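Side-chain contacts in uncharacterized protein (Bacteroides eggerthii, PDB 4FTD), which is of unknown function but, as a six-bladed beta-propeller with an immunoglobulin-like domain, may take part in carbohydrate metabolism: residues S250-E255 with F260-D265; T300-V305 with D309-S314. All coordinates share one frame; numbering follows the deposited sequence.

Contact 1: residues S250-E255 with F260-D265; sequences SYNIDE and FIFFGD
Tyr251 lies with one face of its ring under the side chain of Ile261, the CG2 methyl sitting 3.9 Å from the ring centroid and only 13° off the ring normal. This is a CH-pi contact over the centre of the ring. CG1 and CD1 of the isoleucine lie along the CD2-CE2 side of the same ring, with Tyr251 CD2 3.8 Å from Ile261 CG1. The two residues form a non-hydrogen-bonded antiparallel pair, where the strands come close and a branched aliphatic chain can meet a flat ring. With Ile261 CG1 beside the backbone N (chi1 -49°), the CG2 methyl is carried over the tyrosine. The ring is held at its far end as well, its OH hydrogen-bonding Ser205 OG of the preceding blade.

On the other face of the sheet Asn252 turns its ND2 to the edge of the Phe262 ring, in the ring plane and 3.5 Å from CD1, with amide and ring planes 83° apart. The same amide also bridges to strand 300-304: OD1 accepts from Arg304 N, and ND2 donates to Val302 O. Ser250 shares this face, and its OG accepts from Val302 N. Short polar side chains suit these places because they reach backbone groups of the first strand of the next blade.

Four backbone bonds tie the hairpin, among them Ser250 N to Phe262 O at 2.9 Å and Phe262 N to Ser250 O at 3.0 Å. The chemistry thus differs between the faces: Tyr251 and Ile261 meet mainly through CH-pi and aliphatic contacts, while Ser250 and Asn252, beside Phe260 and Phe262, use directional bonds to fix the position of strand 300-304.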
ATOM      1  N   SER A 250       4.776 -16.527  -5.339  1.00 34.56           N
ATOM      2  CA  SER A 250       4.985 -15.479  -4.294  1.00 35.60           C
ATOM      3  C   SER A 250       6.448 -15.494  -3.861  1.00 36.70           C
ATOM      4  O   SER A 250       6.896 -16.382  -3.151  1.00 37.77           O
ATOM      5  CB  SER A 250       4.040 -15.665  -3.139  1.00 40.44           C
ATOM      6  OG  SER A 250       2.724 -15.923  -3.558  1.00 39.47           O
ATOM      7  N   TYR A 251       7.217 -14.577  -4.448  1.00 36.08           N
ATOM      8  CA  TYR A 251       8.619 -14.432  -4.148  1.00 39.36           C
ATOM      9  C   TYR A 251       8.760 -13.600  -2.870  1.00 39.99           C
ATOM     10  O   TYR A 251       8.357 -12.446  -2.847  1.00 43.97           O
ATOM     11  CB  TYR A 251       9.314 -13.742  -5.312  1.00 36.62           C
ATOM     12  CG  TYR A 251       9.379 -14.523  -6.604  1.00 35.88           C
ATOM     13  CD1 TYR A 251       8.288 -14.549  -7.541  1.00 37.25           C
ATOM     14  CD2 TYR A 251      10.581 -15.169  -6.968  1.00 42.15           C
ATOM     15  CE1 TYR A 251       8.426 -15.279  -8.746  1.00 37.13           C
ATOM     16  CE2 TYR A 251      10.706 -15.879  -8.163  1.00 39.64           C
ATOM     17  CZ  TYR A 251       9.675 -15.922  -9.059  1.00 40.83           C
ATOM     18  OH  TYR A 251       9.890 -16.646 -10.244  1.00 41.45           O
ATOM     19  N   ASN A 252       9.309 -14.211  -1.825  1.00 40.06           N
ATOM     20  CA  ASN A 252       9.563 -13.571  -0.531  1.00 39.94           C
ATOM     21  C   ASN A 252      11.086 -13.604  -0.276  1.00 44.09           C
ATOM     22  O   ASN A 252      11.597 -14.561   0.219  1.00 43.96           O
ATOM     23  CB  ASN A 252       8.835 -14.346   0.572  1.00 41.81           C
ATOM     24  CG  ASN A 252       7.336 -14.244   0.449  1.00 39.53           C
ATOM     25  OD1 ASN A 252       6.750 -13.250   0.886  1.00 41.68           O
ATOM     26  ND2 ASN A 252       6.724 -15.212  -0.204  1.00 38.64           N
ATOM     27  N   ILE A 253      11.808 -12.588  -0.705  1.00 41.85           N
ATOM     28  CA  ILE A 253      13.243 -12.593  -0.595  1.00 40.70           C
ATOM     29  C   ILE A 253      13.618 -11.279   0.078  1.00 44.59           C
ATOM     30  O   ILE A 253      13.281 -10.208  -0.416  1.00 42.80           O
ATOM     31  CB  ILE A 253      13.911 -12.768  -1.948  1.00 43.02           C
ATOM     32  CG1 ILE A 253      13.449 -14.051  -2.636  1.00 40.31           C
ATOM     33  CG2 ILE A 253      15.415 -12.674  -1.811  1.00 35.91           C
ATOM     34  CD1 ILE A 253      13.870 -14.138  -4.107  1.00 40.46           C
ATOM     35  N   ASP A 254      14.321 -11.385   1.191  1.00 42.68           N
ATOM     36  CA  ASP A 254      14.681 -10.234   2.029  1.00 48.26           C
ATOM     37  C   ASP A 254      15.923  -9.514   1.497  1.00 54.69           C
ATOM     38  O   ASP A 254      16.457  -9.874   0.446  1.00 49.54           O
ATOM     39  CB  ASP A 254      14.796 -10.646   3.504  1.00 48.80           C
ATOM     40  CG  ASP A 254      16.019 -11.481   3.822  1.00 52.26           C
ATOM     41  OD1 ASP A 254      17.023 -11.521   3.072  1.00 57.75           O
ATOM     42  OD2 ASP A 254      15.948 -12.123   4.883  1.00 57.28           O
ATOM     43  N   GLU A 255      16.397  -8.508   2.225  1.00 51.37           N
ATOM     44  CA  GLU A 255      17.471  -7.675   1.711  1.00 59.68           C
ATOM     45  C   GLU A 255      18.784  -8.437   1.622  1.00 49.74           C
ATOM     46  O   GLU A 255      19.635  -8.067   0.825  1.00 58.42           O
ATOM     47  CB  GLU A 255      17.607  -6.380   2.508  1.00 62.95           C
ATOM     48  CG  GLU A 255      18.134  -6.565   3.911  1.00 81.12           C
ATOM     49  CD  GLU A 255      18.055  -5.292   4.728  1.00108.62           C
ATOM     50  OE1 GLU A 255      17.750  -4.213   4.155  1.00 96.73           O
ATOM     51  OE2 GLU A 255      18.309  -5.377   5.949  1.00101.84           O
ATOM     52  N   PHE A 260      11.832 -17.508   0.771  1.00 43.64           N
ATOM     53  CA  PHE A 260      11.110 -18.639   0.155  1.00 42.78           C
ATOM     54  C   PHE A 260      10.313 -18.130  -1.038  1.00 46.16           C
ATOM     55  O   PHE A 260       9.777 -17.031  -0.996  1.00 43.53           O
ATOM     56  CB  PHE A 260      10.088 -19.185   1.111  1.00 46.46           C
ATOM     57  CG  PHE A 260      10.672 -19.782   2.338  1.00 45.35           C
ATOM     58  CD1 PHE A 260      11.393 -20.960   2.255  1.00 50.10           C
ATOM     59  CD2 PHE A 260      10.544 -19.147   3.582  1.00 46.83           C
ATOM     60  CE1 PHE A 260      11.961 -21.536   3.406  1.00 49.47           C
ATOM     61  CE2 PHE A 260      11.115 -19.707   4.728  1.00 50.94           C
ATOM     62  CZ  PHE A 260      11.825 -20.899   4.640  1.00 55.26           C
ATOM     63  N   ILE A 261      10.185 -18.963  -2.053  1.00 39.33           N
ATOM     64  CA  ILE A 261       9.262 -18.718  -3.124  1.00 38.37           C
ATOM     65  C   ILE A 261       8.138 -19.790  -2.966  1.00 41.22           C
ATOM     66  O   ILE A 261       8.394 -21.005  -2.882  1.00 39.71           O
ATOM     67  CB  ILE A 261       9.913 -18.814  -4.487  1.00 41.60           C
ATOM     68  CG1 ILE A 261      11.207 -17.985  -4.529  1.00 42.84           C
ATOM     69  CG2 ILE A 261       8.885 -18.347  -5.567  1.00 37.34           C
ATOM     70  CD1 ILE A 261      12.202 -18.346  -5.625  1.00 42.69           C
ATOM     71  N   PHE A 262       6.898 -19.342  -2.960  1.00 37.69           N
ATOM     72  CA  PHE A 262       5.755 -20.237  -2.869  1.00 35.18           C
ATOM     73  C   PHE A 262       5.123 -20.374  -4.256  1.00 45.32           C
ATOM     74  O   PHE A 262       4.748 -19.359  -4.856  1.00 35.22           O
ATOM     75  CB  PHE A 262       4.716 -19.687  -1.914  1.00 36.35           C
ATOM     76  CG  PHE A 262       5.158 -19.654  -0.459  1.00 44.19           C
ATOM     77  CD1 PHE A 262       5.777 -18.527   0.072  1.00 41.22           C
ATOM     78  CD2 PHE A 262       4.871 -20.711   0.382  1.00 43.19           C
ATOM     79  CE1 PHE A 262       6.125 -18.482   1.403  1.00 44.16           C
ATOM     80  CE2 PHE A 262       5.278 -20.689   1.706  1.00 47.06           C
ATOM     81  CZ  PHE A 262       5.897 -19.558   2.208  1.00 43.37           C
ATOM     82  N   PHE A 263       4.903 -21.616  -4.680  1.00 39.64           N
ATOM     83  CA  PHE A 263       4.317 -21.904  -5.986  1.00 36.66           C
ATOM     84  C   PHE A 263       3.137 -22.832  -5.803  1.00 36.90           C
ATOM     85  O   PHE A 263       3.313 -24.016  -5.486  1.00 40.29           O
ATOM     86  CB  PHE A 263       5.306 -22.579  -6.890  1.00 37.35           C
ATOM     87  CG  PHE A 263       6.507 -21.758  -7.285  1.00 35.17           C
ATOM     88  CD1 PHE A 263       6.421 -20.746  -8.219  1.00 36.56           C
ATOM     89  CD2 PHE A 263       7.752 -22.083  -6.772  1.00 35.26           C
ATOM     90  CE1 PHE A 263       7.571 -20.095  -8.662  1.00 35.21           C
ATOM     91  CE2 PHE A 263       8.883 -21.477  -7.199  1.00 40.51           C
ATOM     92  CZ  PHE A 263       8.812 -20.488  -8.150  1.00 35.80           C
ATOM     93  N   GLY A 264       1.932 -22.326  -5.990  1.00 34.62           N
ATOM     94  CA  GLY A 264       0.737 -23.208  -5.855  1.00 35.84           C
ATOM     95  C   GLY A 264       0.481 -24.029  -7.108  1.00 36.20           C
ATOM     96  O   GLY A 264       0.631 -23.528  -8.204  1.00 40.19           O
ATOM     97  N   ASP A 265       0.053 -25.270  -6.964  1.00 38.34           N
ATOM     98  CA  ASP A 265      -0.251 -26.089  -8.143  1.00 37.91           C
ATOM     99  C   ASP A 265      -1.550 -25.590  -8.771  1.00 40.49           C
ATOM    100  O   ASP A 265      -2.375 -24.917  -8.103  1.00 42.52           O
ATOM    101  CB  ASP A 265      -0.231 -27.606  -7.888  1.00 43.05           C
ATOM    102  CG  ASP A 265      -1.368 -28.127  -7.026  1.00 50.16           C
ATOM    103  OD1 ASP A 265      -1.843 -27.411  -6.151  1.00 51.82           O
ATOM    104  OD2 ASP A 265      -1.747 -29.316  -7.174  1.00 54.14           O
TER

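Contact 2: residues T300-V305 with D309-S314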
ATOM      1  N   THR A 300      -3.653 -17.334  -6.353  1.00 40.65           N
ATOM      2  CA  THR A 300      -3.447 -17.366  -4.892  1.00 42.44           C
ATOM      3  C   THR A 300      -2.003 -16.938  -4.611  1.00 43.12           C
ATOM      4  O   THR A 300      -1.125 -17.070  -5.488  1.00 38.28           O
ATOM      5  CB  THR A 300      -3.714 -18.779  -4.325  1.00 45.53           C
ATOM      6  OG1 THR A 300      -3.612 -18.790  -2.898  1.00 41.74           O
ATOM      7  CG2 THR A 300      -2.763 -19.812  -4.960  1.00 34.43           C
ATOM      8  N   ASN A 301      -1.771 -16.409  -3.411  1.00 39.00           N
ATOM      9  CA  ASN A 301      -0.486 -15.902  -3.026  1.00 37.67           C
ATOM     10  C   ASN A 301      -0.291 -16.019  -1.551  1.00 40.71           C
ATOM     11  O   ASN A 301      -1.242 -15.977  -0.805  1.00 41.05           O
ATOM     12  CB  ASN A 301      -0.357 -14.409  -3.358  1.00 39.30           C
ATOM     13  CG  ASN A 301      -0.347 -14.089  -4.857  1.00 44.94           C
ATOM     14  OD1 ASN A 301      -1.350 -13.651  -5.374  1.00 43.39           O
ATOM     15  ND2 ASN A 301       0.789 -14.295  -5.542  1.00 35.64           N
ATOM     16  N   VAL A 302       0.970 -16.063  -1.170  1.00 38.91           N
ATOM     17  CA  VAL A 302       1.463 -16.199   0.203  1.00 39.98           C
ATOM     18  C   VAL A 302       2.637 -15.208   0.383  1.00 40.03           C
ATOM     19  O   VAL A 302       3.724 -15.412  -0.189  1.00 39.47           O
ATOM     20  CB  VAL A 302       1.932 -17.656   0.530  1.00 41.56           C
ATOM     21  CG1 VAL A 302       2.470 -17.735   1.968  1.00 43.02           C
ATOM     22  CG2 VAL A 302       0.796 -18.690   0.384  1.00 38.73           C
ATOM     23  N   TYR A 303       2.432 -14.152   1.170  1.00 40.78           N
ATOM     24  CA  TYR A 303       3.436 -13.105   1.363  1.00 40.57           C
ATOM     25  C   TYR A 303       3.724 -12.824   2.836  1.00 42.26           C
ATOM     26  O   TYR A 303       2.815 -12.665   3.678  1.00 47.93           O
ATOM     27  CB  TYR A 303       3.051 -11.780   0.651  1.00 41.57           C
ATOM     28  CG  TYR A 303       3.220 -11.821  -0.857  1.00 38.48           C
ATOM     29  CD1 TYR A 303       4.470 -11.937  -1.431  1.00 40.59           C
ATOM     30  CD2 TYR A 303       2.156 -11.686  -1.694  1.00 41.67           C
ATOM     31  CE1 TYR A 303       4.649 -12.017  -2.798  1.00 37.03           C
ATOM     32  CE2 TYR A 303       2.302 -11.763  -3.052  1.00 38.30           C
ATOM     33  CZ  TYR A 303       3.548 -11.904  -3.616  1.00 44.81           C
ATOM     34  OH  TYR A 303       3.658 -11.963  -4.977  1.00 40.71           O
ATOM     35  N   ARG A 304       5.018 -12.806   3.132  1.00 44.66           N
ATOM     36  CA  ARG A 304       5.556 -12.573   4.471  1.00 45.61           C
ATOM     37  C   ARG A 304       5.137 -11.223   5.039  1.00 46.37           C
ATOM     38  O   ARG A 304       5.140 -10.246   4.348  1.00 44.79           O
ATOM     39  CB  ARG A 304       7.080 -12.654   4.434  1.00 51.41           C
ATOM     40  CG  ARG A 304       7.747 -12.749   5.791  1.00 53.67           C
ATOM     41  CD  ARG A 304       9.217 -13.091   5.632  1.00 59.65           C
ATOM     42  NE  ARG A 304       9.883 -13.060   6.923  1.00 80.07           N
ATOM     43  CZ  ARG A 304      11.204 -13.085   7.118  1.00 93.81           C
ATOM     44  NH1 ARG A 304      12.059 -13.137   6.096  1.00 82.34           N
ATOM     45  NH2 ARG A 304      11.682 -13.045   8.363  1.00 92.89           N
ATOM     46  N   VAL A 305       4.739 -11.217   6.295  1.00 47.97           N
ATOM     47  CA  VAL A 305       4.408  -9.989   7.015  1.00 49.11           C
ATOM     48  C   VAL A 305       5.702  -9.418   7.577  1.00 54.09           C
ATOM     49  O   VAL A 305       6.280  -9.997   8.482  1.00 53.44           O
ATOM     50  CB  VAL A 305       3.437 -10.296   8.155  1.00 52.39           C
ATOM     51  CG1 VAL A 305       3.187  -9.060   9.026  1.00 52.65           C
ATOM     52  CG2 VAL A 305       2.153 -10.803   7.543  1.00 46.66           C
ATOM     53  N   ASP A 309       7.930 -14.146  11.273  1.00 58.38           N
ATOM     54  CA  ASP A 309       7.800 -15.554  10.805  1.00 65.18           C
ATOM     55  C   ASP A 309       6.355 -15.927  10.346  1.00 60.48           C
ATOM     56  O   ASP A 309       6.030 -17.109  10.187  1.00 64.54           O
ATOM     57  CB  ASP A 309       8.364 -16.540  11.874  1.00 76.50           C
ATOM     58  CG  ASP A 309       7.724 -16.367  13.294  1.00 93.96           C
ATOM     59  OD1 ASP A 309       6.813 -15.527  13.504  1.00 87.33           O
ATOM     60  OD2 ASP A 309       8.152 -17.079  14.230  1.00111.08           O
ATOM     61  N   GLN A 310       5.497 -14.922  10.139  1.00 56.57           N
ATOM     62  CA  GLN A 310       4.120 -15.132   9.666  1.00 55.43           C
ATOM     63  C   GLN A 310       3.882 -14.533   8.291  1.00 51.21           C
ATOM     64  O   GLN A 310       4.605 -13.650   7.838  1.00 51.24           O
ATOM     65  CB  GLN A 310       3.134 -14.527  10.622  1.00 54.25           C
ATOM     66  CG  GLN A 310       3.207 -15.104  12.020  1.00 58.26           C
ATOM     67  CD  GLN A 310       2.203 -14.447  12.934  1.00 62.13           C
ATOM     68  OE1 GLN A 310       2.073 -13.207  12.931  1.00 61.42           O
ATOM     69  NE2 GLN A 310       1.474 -15.256  13.715  1.00 60.79           N
ATOM     70  N   TYR A 311       2.859 -15.057   7.622  1.00 50.29           N
ATOM     71  CA  TYR A 311       2.550 -14.744   6.217  1.00 45.03           C
ATOM     72  C   TYR A 311       1.061 -14.533   6.059  1.00 41.71           C
ATOM     73  O   TYR A 311       0.273 -14.981   6.912  1.00 49.86           O
ATOM     74  CB  TYR A 311       2.964 -15.918   5.298  1.00 43.74           C
ATOM     75  CG  TYR A 311       4.448 -16.223   5.327  1.00 46.47           C
ATOM     76  CD1 TYR A 311       5.056 -16.816   6.454  1.00 51.72           C
ATOM     77  CD2 TYR A 311       5.261 -15.901   4.241  1.00 50.53           C
ATOM     78  CE1 TYR A 311       6.423 -17.050   6.483  1.00 57.71           C
ATOM     79  CE2 TYR A 311       6.622 -16.154   4.263  1.00 54.27           C
ATOM     80  CZ  TYR A 311       7.198 -16.725   5.384  1.00 58.71           C
ATOM     81  OH  TYR A 311       8.554 -16.931   5.397  1.00 56.52           O
ATOM     82  N   LEU A 312       0.676 -13.874   4.964  1.00 49.50           N
ATOM     83  CA  LEU A 312      -0.723 -13.716   4.634  1.00 43.73           C
ATOM     84  C   LEU A 312      -0.957 -14.552   3.382  1.00 45.06           C
ATOM     85  O   LEU A 312      -0.233 -14.460   2.422  1.00 43.57           O
ATOM     86  CB  LEU A 312      -1.108 -12.266   4.427  1.00 45.03           C
ATOM     87  CG  LEU A 312      -1.069 -11.299   5.598  1.00 49.20           C
ATOM     88  CD1 LEU A 312      -1.593  -9.963   5.079  1.00 44.39           C
ATOM     89  CD2 LEU A 312      -1.919 -11.821   6.764  1.00 46.66           C
ATOM     90  N   TRP A 313      -1.961 -15.415   3.439  1.00 45.48           N
ATOM     91  CA  TRP A 313      -2.369 -16.230   2.321  1.00 44.53           C
ATOM     92  C   TRP A 313      -3.763 -15.805   1.904  1.00 45.23           C
ATOM     93  O   TRP A 313      -4.630 -15.617   2.744  1.00 42.00           O
ATOM     94  CB  TRP A 313      -2.404 -17.685   2.761  1.00 45.42           C
ATOM     95  CG  TRP A 313      -2.972 -18.680   1.791  1.00 44.36           C
ATOM     96  CD1 TRP A 313      -2.872 -18.658   0.422  1.00 43.23           C
ATOM     97  CD2 TRP A 313      -3.639 -19.894   2.113  1.00 46.88           C
ATOM     98  NE1 TRP A 313      -3.471 -19.750  -0.123  1.00 44.98           N
ATOM     99  CE2 TRP A 313      -3.927 -20.550   0.890  1.00 42.64           C
ATOM    100  CE3 TRP A 313      -4.039 -20.495   3.315  1.00 49.08           C
ATOM    101  CZ2 TRP A 313      -4.605 -21.762   0.827  1.00 46.33           C
ATOM    102  CZ3 TRP A 313      -4.716 -21.726   3.259  1.00 52.71           C
ATOM    103  CH2 TRP A 313      -4.986 -22.346   2.021  1.00 54.41           C
ATOM    104  N   SER A 314      -3.951 -15.603   0.611  1.00 42.79           N
ATOM    105  CA  SER A 314      -5.274 -15.428   0.056  1.00 46.21           C
ATOM    106  C   SER A 314      -5.362 -15.998  -1.354  1.00 44.61           C
ATOM    107  O   SER A 314      -4.331 -16.322  -2.012  1.00 43.38           O
ATOM    108  CB  SER A 314      -5.744 -13.965   0.106  1.00 44.38           C
ATOM    109  OG  SER A 314      -5.214 -13.196  -0.970  1.00 39.61           O
TER
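Tyr311 runs from CB to its hydroxyl across Val302 and Arg304. Its CB rests 3.8 Å from Val302 CG1, and CG faces Arg304 CA. Next, CD2 lies 3.3 Å from Arg304 N. CE2 meets Arg304 CB at 3.5 Å, CZ lies near Arg304 CG, and OH ends near Arg304 CD. Arg304 CG stands over one ring face, offset toward the rim, in a CH-pi contact. With CG anti to the backbone N (chi1 -167°) and the chain extended to NE, the arginine follows the ring outward and hydrogen-bonds Thr308 O. Without the ring, as with an alanine here, a gap would probably open under Arg304 CB and CG, and Phe262 would lose its edge-to-face mate.

Farther along the same face, Val302 CG2 packs against Trp313 CD1. The indole NE1 donates to Thr300 OG1 at 2.9 Å, close to the ring plane though bent at 136°, and that hydroxyl in turn donates to Ser314 O at 2.7 Å from above the carbonyl plane. A threonine suits this spot because one hydroxyl relays between indole and backbone. Strands 300-304 and 311-315 are the first two of a four-stranded antiparallel sheet, a hairpin typical of a beta-propeller blade.

Overall arrangement
From the N terminus the chain passes through the 8-stranded mixed sheet before entering the propeller sheets. Contact 1 comes first, closing the short loop between strands 250-253 and 259-264. Strands 270-277 and 281-291 then complete that four-stranded sheet, and the chain moves to the next, where contact 2 closes the turn between strands 300-304 and 311-315. The two hairpins follow in series, neither nested nor crossed, with centres about 9 Å apart. The Ser250 and Asn252 face of the first meets strand 300-304 of the second, and Phe260 CD2 approaches Tyr311 OH to 3.5 Å. Each contact pairs the first two strands of its blade; side-chain bonds between the hairpins join the blades.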